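Dihydrodipicolinate synthase (Aquifex aeolicus, PDB 2EHH) probably catalyses the condensation of pyruvate with aspartate beta-semialdehyde to 4-hydroxy-tetrahydrodipicolinate, a step of lysine biosynthesis. Local coordinates at residues I131-S136 and V140-D145; E116-V121 and F148-E153; S160-S163 and D168-S171; A74-N79 and V85-H90; D187-L192 and D238-L243. All blocks are in the same frame, centred on the assembly; numbering follows the deposited sequence.

Contact 1 of 5, residues I131-S136 and V140-D145; sequences IYNIPS and VEISVD
Pro135 and Val140 bring the two backbones together, their CA atoms 5.1 Å apart, where the chain leaves strand 129-133, makes the short helix 135-138 and turns back toward helix 144-153. Pro135 CA lies 3.6 Å from Val140 O in a CA-H...O contact. Asn133 carries the polar part: with CG trans to the backbone N (chi1 -176°), its carboxamide reaches across to the returning chain. ND2 donates to Glu141 OE1 at 3.1 Å, close to straight at 161°; the bond lies in the amide plane and uses the anti lone pair of the carboxylate oxygen. OD1 takes a weak bond from Ile142 N at 3.5 Å and a firmer one from a water 2.8 Å away, which also donates to Val140 O and accepts from Ile134 N. Pro135 CG rests against Glu141 OE1 at 3.5 Å. Farther down the strand Ile131 CD1 faces Ile142 CD1 at 4.3 Å. A leucine in place of Asn133 would probably cost Ile142 N its weak bond and the water one of its two acceptors, and take one donor each from Glu141 and Glu162. Since ND2 also bonds Glu162 OE1, the amide serves two carboxylates with its nitrogen and an N-H and a water with its oxygen, which fixes its flip next to Tyr132, the predicted proton donor/acceptor.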
# COMPACT_ATOMS: atom_id res chain seq x y z
N ILE A 131 6.19 24.49 -1.80
CA ILE A 131 5.52 23.33 -2.39
C ILE A 131 4.86 22.56 -1.25
O ILE A 131 5.43 22.45 -0.15
CB ILE A 131 6.53 22.41 -3.10
CG1 ILE A 131 7.07 23.12 -4.35
CG2 ILE A 131 5.87 21.09 -3.47
CD1 ILE A 131 8.26 22.40 -4.99
N TYR A 132 3.67 22.02 -1.49
CA TYR A 132 2.99 21.25 -0.45
C TYR A 132 2.76 19.83 -0.96
O TYR A 132 1.91 19.60 -1.82
CB TYR A 132 1.67 21.92 -0.07
CG TYR A 132 0.87 21.18 0.99
CD1 TYR A 132 1.48 20.26 1.84
CD2 TYR A 132 -0.50 21.43 1.16
CE1 TYR A 132 0.76 19.60 2.83
CE2 TYR A 132 -1.22 20.78 2.16
CZ TYR A 132 -0.59 19.87 2.99
OH TYR A 132 -1.29 19.24 3.99
N ASN A 133 3.53 18.89 -0.42
CA ASN A 133 3.44 17.49 -0.81
C ASN A 133 2.72 16.68 0.25
O ASN A 133 3.16 16.62 1.40
CB ASN A 133 4.86 16.92 -1.02
CG ASN A 133 4.85 15.49 -1.52
OD1 ASN A 133 4.33 15.19 -2.60
ND2 ASN A 133 5.44 14.58 -0.75
N ILE A 134 1.60 16.07 -0.13
CA ILE A 134 0.83 15.24 0.79
C ILE A 134 0.12 14.16 -0.02
O ILE A 134 -1.09 14.22 -0.27
CB ILE A 134 -0.19 16.09 1.61
CG1 ILE A 134 -0.98 15.17 2.54
CG2 ILE A 134 -1.10 16.89 0.68
CD1 ILE A 134 -1.59 15.88 3.74
N PRO A 135 0.88 13.15 -0.44
CA PRO A 135 0.38 12.02 -1.23
C PRO A 135 -0.88 11.36 -0.68
O PRO A 135 -1.73 10.91 -1.45
CB PRO A 135 1.57 11.06 -1.26
CG PRO A 135 2.74 12.00 -1.22
CD PRO A 135 2.32 13.01 -0.18
N SER A 136 -1.01 11.31 0.65
CA SER A 136 -2.17 10.68 1.28
C SER A 136 -3.47 11.39 0.94
O SER A 136 -4.55 10.84 1.14
CB SER A 136 -2.00 10.62 2.80
OG SER A 136 -2.00 11.91 3.37
N VAL A 140 -0.81 11.50 -5.45
CA VAL A 140 0.33 11.61 -6.36
C VAL A 140 1.46 12.26 -5.56
O VAL A 140 1.20 12.93 -4.57
CB VAL A 140 0.02 12.48 -7.61
CG1 VAL A 140 0.05 13.96 -7.24
CG2 VAL A 140 1.04 12.18 -8.71
N GLU A 141 2.70 12.06 -5.98
CA GLU A 141 3.82 12.67 -5.27
C GLU A 141 4.81 13.32 -6.22
O GLU A 141 5.13 12.77 -7.28
CB GLU A 141 4.54 11.63 -4.41
CG GLU A 141 5.85 12.13 -3.78
CD GLU A 141 6.32 11.25 -2.63
OE1 GLU A 141 6.19 11.67 -1.45
OE2 GLU A 141 6.81 10.13 -2.89
N ILE A 142 5.28 14.51 -5.85
CA ILE A 142 6.26 15.21 -6.66
C ILE A 142 7.62 14.60 -6.29
O ILE A 142 8.01 14.60 -5.13
CB ILE A 142 6.22 16.73 -6.38
CG1 ILE A 142 7.15 17.46 -7.34
CG2 ILE A 142 6.55 17.00 -4.92
CD1 ILE A 142 6.96 18.98 -7.34
N SER A 143 8.31 14.06 -7.29
CA SER A 143 9.61 13.43 -7.04
C SER A 143 10.67 14.43 -6.64
O SER A 143 10.55 15.63 -6.91
CB SER A 143 10.08 12.69 -8.29
OG SER A 143 10.57 13.62 -9.25
N VAL A 144 11.73 13.94 -6.00
CA VAL A 144 12.80 14.83 -5.59
C VAL A 144 13.49 15.36 -6.86
O VAL A 144 13.94 16.51 -6.89
CB VAL A 144 13.81 14.09 -4.68
CG1 VAL A 144 14.94 15.04 -4.28
CG2 VAL A 144 13.09 13.58 -3.43
N ASP A 145 13.54 14.54 -7.90
CA ASP A 145 14.13 14.97 -9.17
C ASP A 145 13.40 16.22 -9.65
O ASP A 145 14.02 17.21 -10.02
CB ASP A 145 13.99 13.89 -10.25
CG ASP A 145 15.05 12.81 -10.16
OD1 ASP A 145 16.01 12.96 -9.37
OD2 ASP A 145 14.94 11.80 -10.89
O HOH W 1 1.60 15.36 -3.06

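Contact 2 of 5, residues E116-V121 and F148-E153; sequences EHFKTV and FKLASE
Leu150 and Phe118 meet because each side chain leaves its helix with CG beside the backbone N, at chi1 -80° and -74° respectively, while the chi2 of Leu150 (169°) spreads its two methyls against the opposing helix. CD1 of Leu150 touches Phe118 CB at 3.6 Å and reaches the start of the ring, 4.0 Å from Phe118 CG. The other branch, Leu150 CD2, sits 3.7 Å from Phe118 CB and equally close to the backbone, 3.7 Å from Lys119 N. It also comes within 4.2 Å of Lys119 CB. The leucine fork thus straddles the root of the phenylalanine, and the two side chains run roughly perpendicular to each other. The ring of Phe118 leads on past the leucine toward the barrel, where it packs on Val101 and Ile142; His117 CD2 lies over the centre of one of its faces. The lysine turns its polar end elsewhere, NZ bonding Gln123 along its own helix.

The backbones come near enough for one leucine to span them, with the CA atoms of Lys119 and Leu150 6.6 Å apart. Helices 111-124 and 144-153 are neighbours in the outer layer of the TIM barrel, and Leu150 bridges them here. Only leucine methyls reach across, against the CB atoms of Phe118 and Lys119, the near side of the ring and the backbone at Lys119 N. The contact therefore depends on the fit of the leucine fork around Phe118 CB rather than on directed bonds.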
# COMPACT_ATOMS: atom_id res chain seq x y z
N GLU A 116 5.82 21.73 -14.97
CA GLU A 116 5.22 22.87 -15.66
C GLU A 116 4.22 23.63 -14.79
O GLU A 116 4.09 24.85 -14.92
CB GLU A 116 4.56 22.42 -16.97
CG GLU A 116 5.57 21.86 -17.97
CD GLU A 116 5.00 21.67 -19.35
OE1 GLU A 116 5.66 21.01 -20.18
OE2 GLU A 116 3.89 22.20 -19.63
N HIS A 117 3.53 22.92 -13.91
CA HIS A 117 2.57 23.55 -13.01
C HIS A 117 3.26 24.56 -12.10
O HIS A 117 2.95 25.76 -12.12
CB HIS A 117 1.88 22.48 -12.15
CG HIS A 117 0.92 23.02 -11.14
ND1 HIS A 117 -0.32 23.53 -11.48
CD2 HIS A 117 1.01 23.13 -9.79
CE1 HIS A 117 -0.95 23.91 -10.38
NE2 HIS A 117 -0.16 23.68 -9.34
N PHE A 118 4.21 24.08 -11.31
CA PHE A 118 4.93 24.93 -10.38
C PHE A 118 5.80 25.97 -11.08
O PHE A 118 5.93 27.09 -10.60
CB PHE A 118 5.78 24.07 -9.45
CG PHE A 118 4.98 23.34 -8.40
CD1 PHE A 118 4.51 24.01 -7.27
CD2 PHE A 118 4.65 22.00 -8.57
CE1 PHE A 118 3.73 23.36 -6.32
CE2 PHE A 118 3.86 21.33 -7.62
CZ PHE A 118 3.40 22.02 -6.50
N LYS A 119 6.38 25.59 -12.21
CA LYS A 119 7.21 26.51 -12.97
C LYS A 119 6.35 27.68 -13.46
O LYS A 119 6.72 28.85 -13.31
CB LYS A 119 7.84 25.80 -14.16
CG LYS A 119 8.89 26.61 -14.92
CD LYS A 119 9.32 25.88 -16.18
CE LYS A 119 10.60 26.47 -16.77
NZ LYS A 119 10.46 27.91 -17.10
N THR A 120 5.20 27.35 -14.03
CA THR A 120 4.28 28.37 -14.54
C THR A 120 3.89 29.37 -13.46
O THR A 120 3.97 30.58 -13.67
CB THR A 120 3.02 27.72 -15.15
OG1 THR A 120 3.41 26.91 -16.27
CG2 THR A 120 2.02 28.78 -15.62
N VAL A 121 3.47 28.86 -12.31
CA VAL A 121 3.08 29.73 -11.20
C VAL A 121 4.25 30.57 -10.71
O VAL A 121 4.13 31.79 -10.55
CB VAL A 121 2.52 28.90 -10.02
CG1 VAL A 121 2.27 29.81 -8.82
CG2 VAL A 121 1.24 28.20 -10.43
N PHE A 148 14.06 19.18 -7.39
CA PHE A 148 15.41 19.66 -7.65
C PHE A 148 15.43 20.57 -8.88
O PHE A 148 16.01 21.67 -8.85
CB PHE A 148 16.34 18.47 -7.88
CG PHE A 148 17.74 18.86 -8.24
CD1 PHE A 148 18.59 19.40 -7.29
CD2 PHE A 148 18.21 18.69 -9.54
CE1 PHE A 148 19.90 19.77 -7.62
CE2 PHE A 148 19.51 19.05 -9.89
CZ PHE A 148 20.36 19.59 -8.92
N LYS A 149 14.80 20.11 -9.95
CA LYS A 149 14.74 20.87 -11.20
C LYS A 149 14.01 22.19 -10.96
O LYS A 149 14.41 23.23 -11.49
CB LYS A 149 14.01 20.04 -12.26
CG LYS A 149 13.97 20.67 -13.65
CD LYS A 149 13.25 19.76 -14.64
CE LYS A 149 13.10 20.40 -16.01
NZ LYS A 149 14.39 20.59 -16.71
N LEU A 150 12.94 22.14 -10.17
CA LEU A 150 12.16 23.34 -9.88
C LEU A 150 12.90 24.37 -9.04
O LEU A 150 12.90 25.56 -9.35
CB LEU A 150 10.87 22.95 -9.16
CG LEU A 150 9.74 22.45 -10.06
CD1 LEU A 150 8.62 21.83 -9.21
CD2 LEU A 150 9.21 23.62 -10.89
N ALA A 151 13.53 23.91 -7.96
CA ALA A 151 14.26 24.80 -7.07
C ALA A 151 15.49 25.39 -7.76
O ALA A 151 15.93 26.49 -7.43
CB ALA A 151 14.67 24.06 -5.80
N SER A 152 16.03 24.65 -8.72
CA SER A 152 17.20 25.10 -9.46
C SER A 152 16.86 26.14 -10.52
O SER A 152 17.61 27.09 -10.72
CB SER A 152 17.90 23.91 -10.13
OG SER A 152 18.41 23.01 -9.16
N GLU A 153 15.72 25.97 -11.18
CA GLU A 153 15.30 26.90 -12.22
C GLU A 153 14.58 28.14 -11.70
O GLU A 153 14.68 29.21 -12.30
CB GLU A 153 14.41 26.17 -13.23

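Contact 3 of 5, residues S160-S163 and D168-S171; sequences SKES and DRIS
Glu162 and Arg169 form the tight part of this contact, a buried salt bridge between strand 157-162 and helix 167-177. The arginine grips the carboxylate side-on with two nitrogens: NE donates to Glu162 OE1 at 2.8 Å and 170°, and NH2 to Glu162 OE2 at 3.2 Å. The planes of the two groups are turned 50° apart, so OE1 is met from above the carboxylate plane although it lies close to the guanidinium plane. A bend at the chi2 of Glu162 (-67°) presents the carboxylate to an arginine that is extended from CG to NE. Ser160 OG donates to Glu162 OE2 at 2.6 Å, from the opposite face to Arg169 NH2, and Asn133 adds a bond to OE1.

The rest is looser. The backbones stay well apart, with the CA atoms of Glu162 and Ile170 8.0 Å from each other, and Ile170 offers just its CD1, 3.8 Å from Glu162 CB. Partly exposed Asp168 takes no part across the contact; its OD2 is hydrogen-bonded to Ser189 OG of the third subunit.

A glutamine in place of Glu162 would probably leave Arg169 buried without its close counter-charge, with only the long, weak pairing to Glu141 left. With four donors around its two oxygens, Glu162 is likely to stay ionised, and Arg169 is held further by its NH2 bond to Ile142 O. Glu162 follows Lys161, the predicted Schiff-base residue, in the strand, so the network ties that strand to helix 167-177, consistent with a steady place for the lysine.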
# COMPACT_ATOMS: atom_id res chain seq x y z
N SER A 160 9.40 23.37 0.93
CA SER A 160 8.38 22.35 0.73
C SER A 160 7.81 21.90 2.07
O SER A 160 8.56 21.66 3.03
CB SER A 160 8.96 21.13 0.01
OG SER A 160 7.96 20.13 -0.17
N LYS A 161 6.49 21.81 2.14
CA LYS A 161 5.82 21.33 3.34
C LYS A 161 5.65 19.85 3.05
O LYS A 161 4.90 19.47 2.15
CB LYS A 161 4.45 21.98 3.51
CG LYS A 161 3.66 21.42 4.69
CD LYS A 161 2.23 21.96 4.72
CE LYS A 161 1.44 21.36 5.88
NZ LYS A 161 -0.02 21.67 5.80
N GLU A 162 6.34 19.02 3.82
CA GLU A 162 6.29 17.58 3.61
C GLU A 162 5.43 16.81 4.60
O GLU A 162 5.82 16.62 5.76
CB GLU A 162 7.71 17.02 3.61
CG GLU A 162 8.58 17.45 2.43
CD GLU A 162 8.09 16.87 1.11
OE1 GLU A 162 7.52 15.76 1.11
OE2 GLU A 162 8.30 17.53 0.06
N SER A 163 4.27 16.37 4.14
CA SER A 163 3.37 15.56 4.96
C SER A 163 3.59 14.16 4.42
O SER A 163 2.80 13.66 3.61
CB SER A 163 1.91 15.97 4.77
OG SER A 163 1.69 17.28 5.24
N ASP A 168 13.39 9.02 4.68
CA ASP A 168 14.37 8.90 3.61
C ASP A 168 14.16 9.97 2.55
O ASP A 168 15.12 10.44 1.93
CB ASP A 168 14.27 7.53 2.96
CG ASP A 168 15.57 6.79 3.00
OD1 ASP A 168 16.56 7.28 2.41
OD2 ASP A 168 15.59 5.70 3.62
N ARG A 169 12.91 10.34 2.32
CA ARG A 169 12.61 11.37 1.33
C ARG A 169 13.14 12.70 1.86
O ARG A 169 13.69 13.51 1.12
CB ARG A 169 11.10 11.46 1.09
CG ARG A 169 10.68 12.60 0.17
CD ARG A 169 9.16 12.64 0.03
NE ARG A 169 8.71 13.90 -0.56
CZ ARG A 169 8.70 14.16 -1.86
NH1 ARG A 169 9.11 13.26 -2.73
NH2 ARG A 169 8.26 15.35 -2.28
N ILE A 170 12.98 12.93 3.16
CA ILE A 170 13.47 14.16 3.77
C ILE A 170 15.00 14.21 3.60
O ILE A 170 15.56 15.25 3.23
CB ILE A 170 13.11 14.23 5.28
CG1 ILE A 170 11.59 14.11 5.46
CG2 ILE A 170 13.62 15.52 5.88
CD1 ILE A 170 10.77 15.12 4.66
N SER A 171 15.67 13.10 3.86
CA SER A 171 17.12 13.05 3.71
C SER A 171 17.51 13.41 2.29
O SER A 171 18.43 14.20 2.06
CB SER A 171 17.66 11.64 4.02
OG SER A 171 17.66 11.39 5.41

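Contact 4 of 5, residues A74-N79 and V85-H90; sequences AGTGGN and VHLTAH
Leu87 and Thr88 of helix 81-93 meet Thr76, the residue just past the end of strand 71-75. Leu87 comes first: its CD2 lies against the backbone, 3.6 Å from Thr76 CA and 4.0 Å from Gly75 O, while its CG packs 3.8 Å from Thr76 CB. CB of Leu87 lies 3.6 Å from Thr76 O, a carbonyl oxygen that is buried with no polar partner in the model. Thr88 follows with the polar link. Thr76 OG1, placed by chi1 64° between its own backbone N and carbonyl carbon, donates to Thr88 OG1 at 2.7 Å, the two side chains standing about perpendicular. Thr88 OG1 in turn bonds Ala84 O one turn earlier in the helix, giving a two-bond chain from the strand end to the helix backbone. The contact belongs to the beta-alpha-beta unit of strand 71-75, helix 81-93 and strand 98-102. Leu87 fills the side toward Phe52 and His55 of helix 52-66, where His90 NE2 also bonds Glu56 O; Thr88 faces Ala99 of strand 98-102, and Val85 and Thr88 border Val121 of helix 111-124.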
# COMPACT_ATOMS: atom_id res chain seq x y z
N ALA A 74 -0.26 32.26 2.22
CA ALA A 74 -1.57 31.98 1.65
C ALA A 74 -1.62 30.69 0.85
O ALA A 74 -0.73 30.42 0.03
CB ALA A 74 -2.02 33.14 0.78
N GLY A 75 -2.65 29.89 1.09
CA GLY A 75 -2.83 28.66 0.34
C GLY A 75 -3.45 29.14 -0.96
O GLY A 75 -4.56 29.66 -0.95
N THR A 76 -2.73 28.97 -2.06
CA THR A 76 -3.22 29.45 -3.35
C THR A 76 -3.29 28.41 -4.46
O THR A 76 -3.59 28.76 -5.60
CB THR A 76 -2.33 30.60 -3.86
OG1 THR A 76 -1.00 30.10 -4.09
CG2 THR A 76 -2.26 31.71 -2.83
N GLY A 77 -3.03 27.15 -4.15
CA GLY A 77 -3.06 26.15 -5.20
C GLY A 77 -4.30 25.29 -5.27
O GLY A 77 -5.15 25.31 -4.38
N GLY A 78 -4.41 24.53 -6.35
CA GLY A 78 -5.52 23.63 -6.57
C GLY A 78 -4.98 22.64 -7.58
O GLY A 78 -3.78 22.39 -7.59
N ASN A 79 -5.83 22.06 -8.42
CA ASN A 79 -5.32 21.13 -9.42
C ASN A 79 -5.47 21.69 -10.83
O ASN A 79 -5.44 20.94 -11.80
CB ASN A 79 -5.99 19.76 -9.29
CG ASN A 79 -7.49 19.81 -9.45
OD1 ASN A 79 -8.08 20.87 -9.64
ND2 ASN A 79 -8.13 18.64 -9.36
N VAL A 85 -2.38 30.21 -10.72
CA VAL A 85 -1.61 31.40 -11.07
C VAL A 85 -2.37 32.64 -10.60
O VAL A 85 -1.81 33.52 -9.94
CB VAL A 85 -1.37 31.51 -12.59
CG1 VAL A 85 -0.78 32.88 -12.92
CG2 VAL A 85 -0.41 30.42 -13.04
N HIS A 86 -3.65 32.72 -10.95
CA HIS A 86 -4.46 33.87 -10.56
C HIS A 86 -4.53 34.08 -9.06
O HIS A 86 -4.35 35.20 -8.58
CB HIS A 86 -5.88 33.74 -11.13
CG HIS A 86 -5.99 34.14 -12.57
ND1 HIS A 86 -7.19 34.47 -13.17
CD2 HIS A 86 -5.05 34.25 -13.54
CE1 HIS A 86 -6.98 34.78 -14.43
NE2 HIS A 86 -5.69 34.65 -14.69
N LEU A 87 -4.78 33.02 -8.30
CA LEU A 87 -4.87 33.14 -6.85
C LEU A 87 -3.52 33.51 -6.24
O LEU A 87 -3.45 34.26 -5.28
CB LEU A 87 -5.39 31.84 -6.24
CG LEU A 87 -5.77 31.90 -4.76
CD1 LEU A 87 -6.71 33.07 -4.51
CD2 LEU A 87 -6.43 30.59 -4.35
N THR A 88 -2.44 32.97 -6.81
CA THR A 88 -1.12 33.27 -6.30
C THR A 88 -0.80 34.74 -6.61
O THR A 88 -0.15 35.43 -5.82
CB THR A 88 -0.06 32.34 -6.92
OG1 THR A 88 -0.39 30.98 -6.61
CG2 THR A 88 1.32 32.65 -6.35
N ALA A 89 -1.26 35.21 -7.77
CA ALA A 89 -1.04 36.60 -8.16
C ALA A 89 -1.74 37.50 -7.15
O ALA A 89 -1.18 38.52 -6.72
CB ALA A 89 -1.61 36.85 -9.56
N HIS A 90 -2.95 37.12 -6.76
CA HIS A 90 -3.73 37.87 -5.78
C HIS A 90 -2.98 37.98 -4.46
O HIS A 90 -2.87 39.07 -3.88
CB HIS A 90 -5.09 37.20 -5.55
CG HIS A 90 -5.86 37.80 -4.42
ND1 HIS A 90 -6.50 39.02 -4.51
CD2 HIS A 90 -6.07 37.37 -3.15
CE1 HIS A 90 -7.07 39.32 -3.36
NE2 HIS A 90 -6.82 38.33 -2.51

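Contact 5 of 5, residues D187-L192 and D238-L243; sequences DDSLTL and DLFKVL
Phe240 meets Asp188 across one face of its ring. Asp188 CB sits 3.6 Å from the ring centroid and 15° off the normal, a CH-pi contact, and the carboxylate beyond it lies nearly parallel to the ring, the two planes 18° apart. The backbone joins in on the same residue, Asp188 O coming within 3.4 Å of Phe240 CE2. At the root of the ring Ser189 OG is 3.4 Å from Phe240 CB. At the margin, Lys241 CD comes to 4.2 Å from the same hydroxyl.

Phe240 carries its ring across to the loop with CG trans to its carbonyl carbon (chi1 -68°). The CA atoms of Ser189 and Phe240 are 6.1 Å apart. On the other side, the carboxylate of Asp188 is tied to the end of strand 201-204 and the residues just after it: OD1 bonds Ser204 OG, and OD2 takes the backbone N-H groups of Val205 and Ala206. Ala206 also touches the ring of Phe240. The turn itself is tightened by Leu190 N bonding Asp187 O at 2.9 Å.

Farther out, Leu239 and Val242 pack on helix 275-287, and the Ser189 hydroxyl is hydrogen-bonded to Asp168 of the third subunit. The contact therefore joins the loop after the seventh barrel strand to helix 226-242 of the C-terminal helical region. Its chemistry divides the aspartate: the acid oxygens are spent on hydroxyl and amide donors, and the methylene is left as the apolar surface that meets the aromatic ring.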
# COMPACT_ATOMS: atom_id res chain seq x y z
N ASP A 187 3.62 17.28 9.43
CA ASP A 187 2.97 16.41 10.40
C ASP A 187 3.59 16.60 11.77
O ASP A 187 4.79 16.38 11.96
CB ASP A 187 3.09 14.96 9.93
CG ASP A 187 2.16 14.65 8.76
OD1 ASP A 187 0.92 14.74 8.94
OD2 ASP A 187 2.67 14.32 7.67
N ASP A 188 2.77 17.01 12.74
CA ASP A 188 3.24 17.28 14.10
C ASP A 188 4.05 16.17 14.75
O ASP A 188 5.08 16.44 15.37
CB ASP A 188 2.05 17.65 15.00
CG ASP A 188 1.53 19.05 14.72
OD1 ASP A 188 2.29 20.02 14.95
OD2 ASP A 188 0.38 19.19 14.26
N SER A 189 3.58 14.94 14.61
CA SER A 189 4.29 13.81 15.20
C SER A 189 5.66 13.55 14.59
O SER A 189 6.48 12.85 15.18
CB SER A 189 3.44 12.54 15.07
OG SER A 189 2.33 12.59 15.94
N LEU A 190 5.92 14.13 13.42
CA LEU A 190 7.19 13.90 12.74
C LEU A 190 8.15 15.10 12.76
O LEU A 190 9.25 15.03 12.21
CB LEU A 190 6.93 13.49 11.29
CG LEU A 190 6.00 12.28 11.15
CD1 LEU A 190 5.72 11.99 9.68
CD2 LEU A 190 6.65 11.08 11.83
N THR A 191 7.73 16.19 13.39
CA THR A 191 8.57 17.38 13.45
C THR A 191 9.94 17.10 14.05
O THR A 191 10.96 17.49 13.49
CB THR A 191 7.87 18.48 14.25
OG1 THR A 191 6.64 18.83 13.59
CG2 THR A 191 8.76 19.72 14.34
N LEU A 192 9.98 16.41 15.19
CA LEU A 192 11.25 16.13 15.85
C LEU A 192 12.21 15.34 14.95
O LEU A 192 13.32 15.80 14.67
CB LEU A 192 11.01 15.39 17.17
CG LEU A 192 12.24 15.19 18.08
CD1 LEU A 192 11.78 14.97 19.52
CD2 LEU A 192 13.07 14.01 17.58
N ASP A 238 0.00 12.73 22.99
CA ASP A 238 -1.43 12.45 23.09
C ASP A 238 -2.24 13.48 22.29
O ASP A 238 -3.24 13.13 21.67
CB ASP A 238 -1.90 12.44 24.54
CG ASP A 238 -1.48 11.18 25.28
OD1 ASP A 238 -0.94 10.26 24.64
OD2 ASP A 238 -1.69 11.12 26.51
N LEU A 239 -1.82 14.74 22.32
CA LEU A 239 -2.52 15.78 21.57
C LEU A 239 -2.35 15.55 20.07
O LEU A 239 -3.31 15.63 19.30
CB LEU A 239 -1.98 17.17 21.93
CG LEU A 239 -2.59 18.34 21.14
CD1 LEU A 239 -4.06 18.49 21.51
CD2 LEU A 239 -1.83 19.62 21.44
N PHE A 240 -1.11 15.27 19.65
CA PHE A 240 -0.82 15.04 18.24
C PHE A 240 -1.68 13.92 17.66
O PHE A 240 -2.17 14.02 16.53
CB PHE A 240 0.66 14.67 18.03
CG PHE A 240 1.63 15.80 18.30
CD1 PHE A 240 1.19 17.12 18.41
CD2 PHE A 240 2.99 15.54 18.40
CE1 PHE A 240 2.10 18.15 18.62
CE2 PHE A 240 3.91 16.56 18.61
CZ PHE A 240 3.46 17.88 18.72
N LYS A 241 -1.87 12.85 18.42
CA LYS A 241 -2.67 11.73 17.93
C LYS A 241 -4.17 12.00 17.90
O LYS A 241 -4.83 11.74 16.90
CB LYS A 241 -2.39 10.47 18.77
CG LYS A 241 -0.94 9.98 18.68
CD LYS A 241 -0.49 9.82 17.22
CE LYS A 241 -1.30 8.77 16.47
NZ LYS A 241 -1.02 8.79 15.00
N VAL A 242 -4.72 12.54 18.99
CA VAL A 242 -6.16 12.80 19.03
C VAL A 242 -6.64 13.80 17.97
O VAL A 242 -7.79 13.73 17.52
CB VAL A 242 -6.61 13.28 20.44
CG1 VAL A 242 -6.24 14.75 20.64
CG2 VAL A 242 -8.11 13.07 20.60
N LEU A 243 -5.77 14.72 17.54
CA LEU A 243 -6.16 15.70 16.53
C LEU A 243 -6.40 15.04 15.17
O LEU A 243 -6.87 15.68 14.24
CB LEU A 243 -5.10 16.79 16.40
CG LEU A 243 -5.29 18.00 17.31
CD1 LEU A 243 -5.67 17.57 18.71
CD2 LEU A 243 -4.01 18.82 17.34

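From the N terminus, contact 4 closes first, a short loop from the third barrel strand into helix 81-93. Contact 2 then opens on helix 111-124 and closes on helix 144-153; within its span lies contact 1, which folds the end of strand 129-133 back toward that helix. The two share an apolar cluster of Ile131, Ile142, Phe118 and Leu150. Contact 3 follows in series and joins contact 1 through strand pairing and the Ile142-Arg169 bond. Contact 2 also touches contact 4, Val121 on Thr88. Contact 5, the longest loop, brings in helix 226-242; it meets contact 3 at Ser163 and Asp187, and both touch the third subunit. No two loops cross.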